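Local coordinates for protein NH(3)-dependent NAD(+) synthetase (PDB 3FIU) that belongs to the NAD synthase family and binds adenosine monophosphate, pyrophosphate and magnesium ions in a parallel-sheet α/β fold, at residues A[141-146]-A[156-161]; A[232-235]-A[240-243]. All blocks are in the same frame, centred on the assembly; numbering follows the deposited sequence.

How the contacts relate
Contact 1 lies in the core, its centre about 5 Å from the centre of the chain; contact 2 is partly buried and sits further out, about 16 Å from that centre. The two centres are 13 Å apart and the nearest atoms about 6 Å, with no touch. Helix 145-150 relates them: contact 1 holds its start, and backbone carbonyls within it receive side chains of contact 2. The chemistry differs accordingly. The 141-146 and 156-161 segments meet through backbone, an aspartate side chain, a water and adenosine monophosphate, without a direct hydrogen bond, whereas 232-235 and 240-243 are joined by one arginine that bonds a histidine's carbonyl and lies over its ring.

Contact 1: residues A[141-146]-A[156-161]; sequences GTDNAC and FGDGAA. With AMP (adenosine monophosphate), chain G.
Ala161 places its methyl group against the backbone of Gly141, with CB 3.2 Å from Gly141 N, so the backbones come close here, Gly141 CA and Ala161 CA 4.8 Å apart. Further along, Asp143 CG stands anti to its own carbonyl carbon (chi1 -51°), which carries the carboxylate across to the backbone of Asp158. Asp143 OD2 comes to 3.2 Å from Asp158 O, but both are acceptors, so the approach is not a hydrogen bond. A water bridges the segments: it accepts from Thr142 N at 2.9 Å and gives a proton to Asp158 O at 2.7 Å. This water provides the polar link between the segments.

Gly141 follows strand 137-139, an outermost strand of the parallel sheet ordered 3-2-1-4, as in the HUP-type nucleotide-binding fold, and the segments border the adenosine monophosphate pocket. Thr142 OG1 lies 2.5 Å from AMP O3', a short approach in which the course of the hydroxyl proton is not settled. Asp158 OD1 meets the same ligand at C5', 3.4 Å away, while its other oxygen, OD2, takes the backbone N-H of Thr154.

Behind these groups, Asp158 lies within a type I turn from Gly157 to Ala160, closed by Ala160 N to Gly157 O at 3.0 Å. On the other segment Asn144 is the N-cap of helix 145-150: OD1 accepts from Glu147 N and ND2 bonds Asp41 OD1, tying together two residues of the magnesium site.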
ATOM      1  N   GLY A 141      10.499   3.012  -5.660  1.00 18.97           N
ATOM      2  CA  GLY A 141      10.464   1.582  -5.360  1.00 19.74           C
ATOM      3  C   GLY A 141      11.580   0.870  -6.120  1.00 19.45           C
ATOM      4  O   GLY A 141      11.945   1.275  -7.216  1.00 19.32           O
ATOM      5  N   THR A 142      12.133  -0.183  -5.518  1.00 19.45           N
ATOM      6  CA  THR A 142      13.383  -0.772  -6.035  1.00 19.03           C
ATOM      7  C   THR A 142      13.188  -2.121  -6.734  1.00 19.22           C
ATOM      8  O   THR A 142      14.171  -2.749  -7.136  1.00 19.52           O
ATOM      9  CB  THR A 142      14.405  -0.974  -4.911  1.00 18.29           C
ATOM     10  OG1 THR A 142      13.894  -1.938  -4.000  1.00 18.38           O
ATOM     11  CG2 THR A 142      14.711   0.359  -4.171  1.00 17.65           C
ATOM     12  N   ASP A 143      11.936  -2.573  -6.844  1.00 20.73           N
ATOM     13  CA  ASP A 143      11.592  -3.876  -7.501  1.00 21.54           C
ATOM     14  C   ASP A 143      12.252  -3.985  -8.882  1.00 20.01           C
ATOM     15  O   ASP A 143      12.138  -3.068  -9.707  1.00 17.42           O
ATOM     16  CB  ASP A 143      10.077  -4.038  -7.640  1.00 23.09           C
ATOM     17  CG  ASP A 143       9.340  -3.787  -6.322  1.00 30.00           C
ATOM     18  OD1 ASP A 143       8.921  -4.769  -5.677  1.00 34.88           O
ATOM     19  OD2 ASP A 143       9.214  -2.609  -5.909  1.00 32.73           O
ATOM     20  N   ASN A 144      12.961  -5.096  -9.113  1.00 19.60           N
ATOM     21  CA  ASN A 144      13.531  -5.378 -10.428  1.00 19.49           C
ATOM     22  C   ASN A 144      12.597  -6.398 -11.120  1.00 21.36           C
ATOM     23  O   ASN A 144      11.616  -6.850 -10.495  1.00 21.62           O
ATOM     24  CB  ASN A 144      14.977  -5.902 -10.318  1.00 18.74           C
ATOM     25  CG  ASN A 144      15.082  -7.164  -9.476  1.00 20.68           C
ATOM     26  OD1 ASN A 144      14.352  -8.120  -9.694  1.00 24.42           O
ATOM     27  ND2 ASN A 144      15.989  -7.160  -8.491  1.00 21.70           N
ATOM     28  N   ALA A 145      12.870  -6.744 -12.386  1.00 21.84           N
ATOM     29  CA  ALA A 145      11.958  -7.649 -13.125  1.00 22.39           C
ATOM     30  C   ALA A 145      11.803  -9.019 -12.478  1.00 22.61           C
ATOM     31  O   ALA A 145      10.710  -9.615 -12.555  1.00 21.54           O
ATOM     32  CB  ALA A 145      12.347  -7.782 -14.598  1.00 23.09           C
ATOM     33  N   CYS A 146      12.870  -9.506 -11.832  1.00 19.81           N
ATOM     34  CA  CYS A 146      12.818 -10.810 -11.127  1.00 22.18           C
ATOM     35  C   CYS A 146      11.880 -10.803  -9.923  1.00 22.09           C
ATOM     36  O   CYS A 146      10.975 -11.650  -9.810  1.00 21.04           O
ATOM     37  CB  CYS A 146      14.199 -11.268 -10.679  1.00 22.74           C
ATOM     38  SG  CYS A 146      15.434 -11.378 -12.015  1.00 26.18           S
ATOM     39  N   PHE A 156       1.908  -3.593  -0.623  1.00 15.75           N
ATOM     40  CA  PHE A 156       1.840  -2.338   0.166  1.00 17.09           C
ATOM     41  C   PHE A 156       2.988  -2.153   1.170  1.00 18.25           C
ATOM     42  O   PHE A 156       2.894  -1.325   2.115  1.00 16.48           O
ATOM     43  CB  PHE A 156       0.460  -2.168   0.847  1.00 19.22           C
ATOM     44  CG  PHE A 156      -0.697  -2.453  -0.083  1.00 19.03           C
ATOM     45  CD1 PHE A 156      -0.846  -1.736  -1.277  1.00 21.13           C
ATOM     46  CD2 PHE A 156      -1.653  -3.430   0.234  1.00 18.75           C
ATOM     47  CE1 PHE A 156      -1.911  -1.988  -2.154  1.00 20.55           C
ATOM     48  CE2 PHE A 156      -2.717  -3.688  -0.649  1.00 19.10           C
ATOM     49  CZ  PHE A 156      -2.844  -2.954  -1.837  1.00 20.97           C
ATOM     50  N   GLY A 157       4.066  -2.912   0.967  1.00 17.19           N
ATOM     51  CA  GLY A 157       5.319  -2.689   1.702  1.00 19.07           C
ATOM     52  C   GLY A 157       6.330  -2.176   0.684  1.00 18.49           C
ATOM     53  O   GLY A 157       6.150  -1.109   0.133  1.00 19.26           O
ATOM     54  N   ASP A 158       7.353  -2.968   0.377  1.00 18.80           N
ATOM     55  CA  ASP A 158       8.340  -2.554  -0.627  1.00 20.07           C
ATOM     56  C   ASP A 158       7.747  -2.585  -2.030  1.00 21.22           C
ATOM     57  O   ASP A 158       8.260  -1.931  -2.926  1.00 23.11           O
ATOM     58  CB  ASP A 158       9.639  -3.377  -0.520  1.00 21.24           C
ATOM     59  CG  ASP A 158       9.408  -4.855  -0.700  1.00 22.15           C
ATOM     60  OD1 ASP A 158      10.090  -5.428  -1.561  1.00 26.44           O
ATOM     61  OD2 ASP A 158       8.546  -5.431   0.003  1.00 21.85           O
ATOM     62  N   GLY A 159       6.630  -3.303  -2.211  1.00 21.00           N
ATOM     63  CA  GLY A 159       5.924  -3.275  -3.498  1.00 20.69           C
ATOM     64  C   GLY A 159       5.143  -1.980  -3.719  1.00 22.45           C
ATOM     65  O   GLY A 159       4.594  -1.757  -4.796  1.00 24.35           O
ATOM     66  N   ALA A 160       5.102  -1.112  -2.709  1.00 22.21           N
ATOM     67  CA  ALA A 160       4.316   0.128  -2.762  1.00 22.24           C
ATOM     68  C   ALA A 160       5.227   1.326  -2.944  1.00 22.04           C
ATOM     69  O   ALA A 160       5.979   1.687  -2.031  1.00 23.91           O
ATOM     70  CB  ALA A 160       3.511   0.290  -1.492  1.00 24.12           C
ATOM     71  N   ALA A 161       5.177   1.952  -4.118  1.00 20.05           N
ATOM     72  CA  ALA A 161       6.010   3.126  -4.359  1.00 19.75           C
ATOM     73  C   ALA A 161       5.331   4.017  -5.398  1.00 19.40           C
ATOM     74  O   ALA A 161       4.265   3.672  -5.890  1.00 20.21           O
ATOM     75  CB  ALA A 161       7.415   2.699  -4.818  1.00 19.89           C
TER
HETATM   76  P   AMP G3001      14.543  -6.761  -0.557  1.00 26.74           P
HETATM   77  O1P AMP G3001      14.352  -6.844  -2.060  1.00 21.62           O
HETATM   78  O2P AMP G3001      13.374  -7.398   0.212  1.00 24.31           O
HETATM   79  O3P AMP G3001      15.871  -7.114   0.015  1.00 22.27           O
HETATM   80  O5' AMP G3001      14.307  -5.199  -0.166  1.00 23.48           O
HETATM   81  C5' AMP G3001      13.244  -4.468  -0.813  1.00 20.20           C
HETATM   82  C4' AMP G3001      13.438  -2.991  -0.518  1.00 22.09           C
HETATM   83  O4' AMP G3001      13.025  -2.666   0.816  1.00 22.00           O
HETATM   84  C3' AMP G3001      14.895  -2.550  -0.557  1.00 20.60           C
HETATM   85  O3' AMP G3001      15.275  -2.345  -1.911  1.00 17.93           O
HETATM   86  C2' AMP G3001      14.845  -1.251   0.242  1.00 13.94           C
HETATM   87  O2' AMP G3001      14.429  -0.141  -0.583  1.00 16.62           O
HETATM   88  C1' AMP G3001      13.784  -1.555   1.304  1.00 17.66           C
HETATM   89  N9  AMP G3001      14.465  -2.006   2.540  1.00 21.33           N
HETATM   90  C8  AMP G3001      14.646  -3.286   2.963  1.00 23.26           C
HETATM   91  N7  AMP G3001      15.329  -3.324   4.138  1.00 23.12           N
HETATM   92  C5  AMP G3001      15.618  -2.038   4.454  1.00 21.10           C
HETATM   93  C6  AMP G3001      16.300  -1.367   5.575  1.00 20.64           C
HETATM   94  N6  AMP G3001      16.871  -2.091   6.567  1.00 17.82           N
HETATM   95  N1  AMP G3001      16.339  -0.023   5.521  1.00 16.94           N
HETATM   96  C2  AMP G3001      15.805   0.720   4.530  1.00 20.07           C
HETATM   97  N3  AMP G3001      15.141   0.181   3.470  1.00 22.21           N
HETATM   98  C4  AMP G3001      15.033  -1.177   3.413  1.00 22.05           C
HETATM   99  O   HOH W   1      10.862  -1.273  -3.189  1.00 20.55           O

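Contact 2: residues A[232-235]-A[240-243]; sequences FWHN and KRKL
His234 CG is anti to its backbone N, and the Arg241 chain bends at chi3 (-76°); together these turns lay the guanidinium over a face of the imidazole. The side chains run at about a right angle to each other, yet their flat ends are nearly parallel, with planes 7° apart. The groups lie face over face, offset: Arg241 NH2 sits 3.1 Å above the ring plane, displaced toward the rim, and His234 CE1 and ND1 are both 3.3 Å from Arg241 NH2, the ND1 approach not being a hydrogen bond.

The same NH2 also reaches the backbone. It donates to His234 O at 3.0 Å, with an N-H...O angle of 154°, and the acceptor lies at the guanidinium edge, close to its plane. One face and one edge of the group are therefore engaged by a single residue. Ser237 OG is a second hydrogen-bonding partner of that carbonyl, which belongs to the last turn of helix 224-235, where a positive group would probably be favoured.

Further hydrogen bonds, to residues outside the two segments, restrain both groups. Arg241 NH1 bonds Ser237 OG and Trp148 O, while His234 ND1 bonds Tyr149 O, and the imidazole also stacks with the Tyr149 ring. Arg241 thus joins the short, weakly bonded helix 238-241 to helix 224-235, and each helix has its own tie to helix 145-150, through Arg241 to Trp148 O and through His234 to Tyr149 O.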
ATOM      1  N   PHE A 232       5.703 -21.633  -9.332  1.00 30.51           N
ATOM      2  CA  PHE A 232       5.078 -21.681  -8.002  1.00 31.17           C
ATOM      3  C   PHE A 232       4.936 -20.266  -7.381  1.00 30.93           C
ATOM      4  O   PHE A 232       3.841 -19.864  -6.967  1.00 31.81           O
ATOM      5  CB  PHE A 232       5.832 -22.608  -7.036  1.00 32.38           C
ATOM      6  CG  PHE A 232       5.376 -22.475  -5.605  1.00 35.44           C
ATOM      7  CD1 PHE A 232       6.152 -21.787  -4.674  1.00 41.09           C
ATOM      8  CD2 PHE A 232       4.145 -22.982  -5.200  1.00 42.41           C
ATOM      9  CE1 PHE A 232       5.726 -21.637  -3.348  1.00 43.14           C
ATOM     10  CE2 PHE A 232       3.708 -22.835  -3.870  1.00 46.33           C
ATOM     11  CZ  PHE A 232       4.506 -22.161  -2.947  1.00 43.98           C
ATOM     12  N   TRP A 233       6.048 -19.536  -7.330  1.00 28.41           N
ATOM     13  CA  TRP A 233       6.074 -18.141  -6.870  1.00 28.82           C
ATOM     14  C   TRP A 233       5.197 -17.195  -7.713  1.00 27.36           C
ATOM     15  O   TRP A 233       4.410 -16.402  -7.175  1.00 28.33           O
ATOM     16  CB  TRP A 233       7.530 -17.636  -6.824  1.00 28.02           C
ATOM     17  CG  TRP A 233       8.281 -18.149  -5.627  1.00 33.34           C
ATOM     18  CD1 TRP A 233       8.658 -19.442  -5.382  1.00 33.57           C
ATOM     19  CD2 TRP A 233       8.746 -17.379  -4.508  1.00 38.93           C
ATOM     20  NE1 TRP A 233       9.311 -19.531  -4.173  1.00 38.95           N
ATOM     21  CE2 TRP A 233       9.389 -18.278  -3.617  1.00 40.60           C
ATOM     22  CE3 TRP A 233       8.706 -16.013  -4.180  1.00 39.78           C
ATOM     23  CZ2 TRP A 233       9.982 -17.850  -2.410  1.00 36.76           C
ATOM     24  CZ3 TRP A 233       9.291 -15.595  -2.981  1.00 35.90           C
ATOM     25  CH2 TRP A 233       9.923 -16.510  -2.114  1.00 32.71           C
ATOM     26  N   HIS A 234       5.335 -17.258  -9.029  1.00 26.62           N
ATOM     27  CA  HIS A 234       4.592 -16.365  -9.910  1.00 26.72           C
ATOM     28  C   HIS A 234       3.103 -16.610  -9.740  1.00 31.59           C
ATOM     29  O   HIS A 234       2.312 -15.659  -9.721  1.00 32.05           O
ATOM     30  CB  HIS A 234       4.969 -16.590 -11.368  1.00 27.11           C
ATOM     31  CG  HIS A 234       4.275 -15.677 -12.330  1.00 22.77           C
ATOM     32  ND1 HIS A 234       4.577 -14.341 -12.441  1.00 23.69           N
ATOM     33  CD2 HIS A 234       3.295 -15.914 -13.233  1.00 25.84           C
ATOM     34  CE1 HIS A 234       3.817 -13.789 -13.371  1.00 23.14           C
ATOM     35  NE2 HIS A 234       3.030 -14.728 -13.871  1.00 26.41           N
ATOM     36  N   ASN A 235       2.733 -17.889  -9.619  1.00 33.24           N
ATOM     37  CA  ASN A 235       1.320 -18.264  -9.564  1.00 36.27           C
ATOM     38  C   ASN A 235       0.588 -17.803  -8.317  1.00 35.43           C
ATOM     39  O   ASN A 235      -0.584 -17.443  -8.386  1.00 37.86           O
ATOM     40  CB  ASN A 235       1.142 -19.778  -9.724  1.00 36.05           C
ATOM     41  CG  ASN A 235       1.279 -20.232 -11.174  1.00 41.15           C
ATOM     42  OD1 ASN A 235       1.179 -19.424 -12.127  1.00 40.96           O
ATOM     43  ND2 ASN A 235       1.503 -21.542 -11.354  1.00 42.40           N
ATOM     44  N   LYS A 240      -0.845  -9.559  -6.334  1.00 31.61           N
ATOM     45  CA  LYS A 240       0.182  -8.617  -5.838  1.00 32.13           C
ATOM     46  C   LYS A 240       0.611  -7.596  -6.868  1.00 31.76           C
ATOM     47  O   LYS A 240       1.101  -6.530  -6.513  1.00 32.09           O
ATOM     48  CB  LYS A 240       1.430  -9.355  -5.353  1.00 31.72           C
ATOM     49  CG  LYS A 240       1.238 -10.034  -4.039  1.00 35.97           C
ATOM     50  CD  LYS A 240       2.359 -11.004  -3.720  1.00 34.49           C
ATOM     51  CE  LYS A 240       3.339 -10.399  -2.780  1.00 27.26           C
ATOM     52  NZ  LYS A 240       4.140 -11.424  -2.125  1.00 20.11           N
ATOM     53  N   ARG A 241       0.465  -7.925  -8.146  1.00 29.54           N
ATOM     54  CA  ARG A 241       0.926  -7.017  -9.181  1.00 30.85           C
ATOM     55  C   ARG A 241      -0.139  -6.026  -9.627  1.00 32.99           C
ATOM     56  O   ARG A 241       0.205  -4.910 -10.026  1.00 37.65           O
ATOM     57  CB  ARG A 241       1.518  -7.774 -10.376  1.00 28.07           C
ATOM     58  CG  ARG A 241       2.848  -8.440 -10.025  1.00 28.77           C
ATOM     59  CD  ARG A 241       3.429  -9.332 -11.142  1.00 31.31           C
ATOM     60  NE  ARG A 241       2.749 -10.623 -11.254  1.00 27.46           N
ATOM     61  CZ  ARG A 241       2.956 -11.689 -10.486  1.00 28.71           C
ATOM     62  NH1 ARG A 241       3.845 -11.683  -9.499  1.00 23.67           N
ATOM     63  NH2 ARG A 241       2.246 -12.784 -10.706  1.00 26.83           N
ATOM     64  N   LYS A 242      -1.410  -6.412  -9.510  1.00 32.34           N
ATOM     65  CA  LYS A 242      -2.537  -5.662 -10.105  1.00 32.10           C
ATOM     66  C   LYS A 242      -3.285  -4.805  -9.098  1.00 29.52           C
ATOM     67  O   LYS A 242      -3.143  -4.982  -7.901  1.00 28.91           O
ATOM     68  CB  LYS A 242      -3.558  -6.633 -10.733  1.00 32.77           C
ATOM     69  CG  LYS A 242      -2.986  -7.699 -11.674  1.00 40.37           C
ATOM     70  CD  LYS A 242      -2.158  -7.094 -12.822  1.00 49.63           C
ATOM     71  CE  LYS A 242      -1.800  -8.146 -13.891  1.00 54.18           C
ATOM     72  NZ  LYS A 242      -0.360  -8.064 -14.338  1.00 52.08           N
ATOM     73  N   LEU A 243      -4.123  -3.908  -9.610  1.00 27.68           N
ATOM     74  CA  LEU A 243      -4.995  -3.106  -8.785  1.00 26.35           C
ATOM     75  C   LEU A 243      -6.044  -4.024  -8.195  1.00 24.25           C
ATOM     76  O   LEU A 243      -6.230  -5.144  -8.673  1.00 20.20           O
ATOM     77  CB  LEU A 243      -5.644  -1.997  -9.610  1.00 27.91           C
ATOM     78  CG  LEU A 243      -4.724  -0.881 -10.133  1.00 29.23           C
ATOM     79  CD1 LEU A 243      -5.487   0.004 -11.094  1.00 29.31           C
ATOM     80  CD2 LEU A 243      -4.159  -0.050  -8.989  1.00 32.54           C
TER